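Local structure of ABC transporter substrate-binding protein-branched chain amino acid transport (Streptococcus pneumoniae, 4GNR) at residues Ala83-Thr88 against Ser106-Gly111. The protein binds branched-chain amino acids such as isoleucine at the cell surface and probably delivers them to an ABC transporter for uptake. Sequence-based numbering, arbitrary orientation.
Sequences ATSGAT and SATQDG. With ILE (isoleucine), chain B.
Ser85 meets Ala107 and Gln109 where, in a periplasmic-binding-protein fold, the start of helix 85-97, after strand 78-80, and the loop after the parallel strand 102-104 converge on isoleucine in the cleft. The tight part centres on Ser85 OG: chi1 -72° sets it anti to the carbonyl carbon and beside Ser85 N, and both atoms bond the ligand carboxylate. OG donates to ILE OXT at 2.6 Å and accepts from Gln109 N at 3.0 Å, the latter bond bent to 145°; the loop amide thus holds the hydroxyl that grips the carboxylate. Ser85 N, in the first turn of helix 85-97, bonds ILE O at 3.0 Å, while Thr108 N reaches ILE OXT almost straight (166°). The helix N-terminus would help offset the carboxylate charge. The ammonium N of the ligand donates to Ser106 O and to Thr108 OG1, which is also bonded to Asp126. Tyr205 and Asp229 add further bonds to the ligand. The Ala107 methyl packs against Ser85 OG and Thr88 OG1. Contact thins out along the Gln109 side chain beyond CB: the residue is partly exposed, its chain runs extended to CD, and its OE1 lies 3.8 Å from Ser85 CB. At the other end of the contact, Ser106 OG, hydrogen-bonded to Glu27, lies 2.6 Å from Ala83 O.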
ATOM      1  N   ALA A  83       0.062   5.712   5.321  1.00  5.11           N
ATOM      2  CA  ALA A  83       0.150   4.620   4.355  1.00  5.24           C
ATOM      3  C   ALA A  83      -0.895   3.515   4.579  1.00  4.85           C
ATOM      4  O   ALA A  83      -1.354   2.883   3.623  1.00  5.67           O
ATOM      5  CB  ALA A  83       1.544   3.974   4.421  1.00  6.09           C
ATOM      6  N   THR A  84      -1.208   3.249   5.841  1.00  5.43           N
ATOM      7  CA  THR A  84      -2.022   2.093   6.198  1.00  5.45           C
ATOM      8  C   THR A  84      -3.439   2.491   6.606  1.00  5.40           C
ATOM      9  O   THR A  84      -3.717   3.645   6.967  1.00  5.85           O
ATOM     10  CB  THR A  84      -1.319   1.227   7.268  1.00  6.16           C
ATOM     11  OG1 THR A  84      -1.237   1.950   8.500  1.00  6.67           O
ATOM     12  CG2 THR A  84       0.056   0.756   6.795  1.00  7.33           C
ATOM     13  N   SER A  85      -4.337   1.512   6.569  1.00  5.71           N
ATOM     14  CA  SER A  85      -5.748   1.803   6.762  1.00  6.26           C
ATOM     15  C   SER A  85      -6.146   2.219   8.164  1.00  6.33           C
ATOM     16  O   SER A  85      -6.924   3.146   8.325  1.00  7.02           O
ATOM     17  CB  SER A  85      -6.604   0.631   6.268  1.00  6.89           C
ATOM     18  OG  SER A  85      -6.598   0.541   4.852  1.00  7.19           O
ATOM     19  N   GLY A  86      -5.665   1.524   9.181  1.00  6.75           N
ATOM     20  CA  GLY A  86      -6.052   1.879  10.546  1.00  7.45           C
ATOM     21  C   GLY A  86      -5.647   3.313  10.865  1.00  6.96           C
ATOM     22  O   GLY A  86      -6.412   4.118  11.405  1.00  7.64           O
ATOM     23  N   ALA A  87      -4.408   3.647  10.518  1.00  6.51           N
ATOM     24  CA  ALA A  87      -3.869   4.984  10.752  1.00  6.32           C
ATOM     25  C   ALA A  87      -4.645   6.036   9.941  1.00  6.14           C
ATOM     26  O   ALA A  87      -4.943   7.116  10.464  1.00  6.88           O
ATOM     27  CB  ALA A  87      -2.415   5.003  10.436  1.00  6.95           C
ATOM     28  N   THR A  88      -4.977   5.721   8.693  1.00  6.00           N
ATOM     29  CA  THR A  88      -5.726   6.676   7.857  1.00  6.01           C
ATOM     30  C   THR A  88      -7.117   6.947   8.448  1.00  6.69           C
ATOM     31  O   THR A  88      -7.561   8.081   8.532  1.00  7.38           O
ATOM     32  CB  THR A  88      -5.803   6.166   6.402  1.00  5.95           C
ATOM     33  OG1 THR A  88      -4.492   6.114   5.841  1.00  6.32           O
ATOM     34  CG2 THR A  88      -6.625   7.109   5.534  1.00  7.18           C
ATOM     35  N   SER A 106      -2.112   4.635  -0.281  1.00  5.06           N
ATOM     36  CA  SER A 106      -2.116   3.170  -0.231  1.00  5.18           C
ATOM     37  C   SER A 106      -3.085   2.495   0.715  1.00  4.93           C
ATOM     38  O   SER A 106      -3.060   1.264   0.794  1.00  5.68           O
ATOM     39  CB  SER A 106      -0.673   2.738   0.154  1.00  5.54           C
ATOM     40  OG  SER A 106      -0.244   3.440   1.326  1.00  5.80           O
ATOM     41  N   ALA A 107      -3.955   3.239   1.398  1.00  5.02           N
ATOM     42  CA  ALA A 107      -4.916   2.611   2.346  1.00  5.04           C
ATOM     43  C   ALA A 107      -6.035   1.955   1.523  1.00  5.25           C
ATOM     44  O   ALA A 107      -6.816   2.645   0.879  1.00  6.08           O
ATOM     45  CB  ALA A 107      -5.458   3.637   3.307  1.00  6.08           C
ATOM     46  N   THR A 108      -6.123   0.630   1.604  1.00  5.51           N
ATOM     47  CA  THR A 108      -7.021  -0.170   0.777  1.00  5.78           C
ATOM     48  C   THR A 108      -8.344  -0.556   1.426  1.00  6.24           C
ATOM     49  O   THR A 108      -9.181  -1.208   0.780  1.00  6.73           O
ATOM     50  CB  THR A 108      -6.280  -1.457   0.324  1.00  6.08           C
ATOM     51  OG1 THR A 108      -5.785  -2.132   1.490  1.00  6.71           O
ATOM     52  CG2 THR A 108      -5.115  -1.147  -0.616  1.00  6.29           C
ATOM     53  N   GLN A 109      -8.599  -0.162   2.661  1.00  6.97           N
ATOM     54  CA  GLN A 109      -9.846  -0.563   3.331  1.00  8.01           C
ATOM     55  C   GLN A 109     -11.076  -0.166   2.544  1.00  6.91           C
ATOM     56  O   GLN A 109     -11.226   0.968   2.116  1.00  7.32           O
ATOM     57  CB  GLN A 109      -9.896   0.053   4.738  1.00 10.21           C
ATOM     58  CG  GLN A 109     -11.182  -0.159   5.528  1.00 12.17           C
ATOM     59  CD  GLN A 109     -11.098   0.499   6.912  1.00 14.24           C
ATOM     60  OE1 GLN A 109     -10.123   0.281   7.639  1.00 15.32           O
ATOM     61  NE2 GLN A 109     -12.137   1.276   7.292  1.00 14.70           N
ATOM     62  N   ASP A 110     -11.977  -1.110   2.274  0.50  7.80           N
ATOM     63  CA  ASP A 110     -13.167  -0.705   1.547  0.50  8.45           C
ATOM     64  C   ASP A 110     -13.970   0.256   2.385  0.50  8.50           C
ATOM     65  O   ASP A 110     -13.997   0.199   3.617  0.50  9.24           O
ATOM     66  CB  ASP A 110     -14.094  -1.848   1.136  0.50  8.82           C
ATOM     67  CG  ASP A 110     -13.502  -2.741   0.082  0.50 10.40           C
ATOM     68  OD1 ASP A 110     -14.003  -2.660  -1.064  0.50 13.47           O
ATOM     69  OD2 ASP A 110     -12.498  -3.427   0.344  0.50 11.14           O
ATOM     70  N   GLY A 111     -14.619   1.139   1.648  1.00  9.20           N
ATOM     71  CA  GLY A 111     -15.510   2.172   2.172  1.00 10.01           C
ATOM     72  C   GLY A 111     -14.878   3.296   2.941  1.00  9.40           C
ATOM     73  O   GLY A 111     -15.598   4.151   3.467  1.00 10.56           O
TER
HETATM   74  N   ILE B 401      -3.020  -1.541   1.842  1.00  6.27           N
HETATM   75  CA  ILE B 401      -2.509  -1.705   3.232  1.00  6.07           C
HETATM   76  C   ILE B 401      -3.405  -0.926   4.188  1.00  5.74           C
HETATM   77  O   ILE B 401      -3.147  -0.969   5.409  1.00  6.70           O
HETATM   78  CB  ILE B 401      -0.972  -1.478   3.355  1.00  9.23           C
HETATM   79  CG1 ILE B 401      -0.545  -0.215   2.644  1.00  9.21           C
HETATM   80  CG2 ILE B 401      -0.045  -2.696   2.798  1.00  8.24           C
HETATM   81  CD1 ILE B 401       0.928   0.077   2.824  1.00  7.90           C
HETATM   82  OXT ILE B 401      -4.380  -0.314   3.703  1.00  6.80           O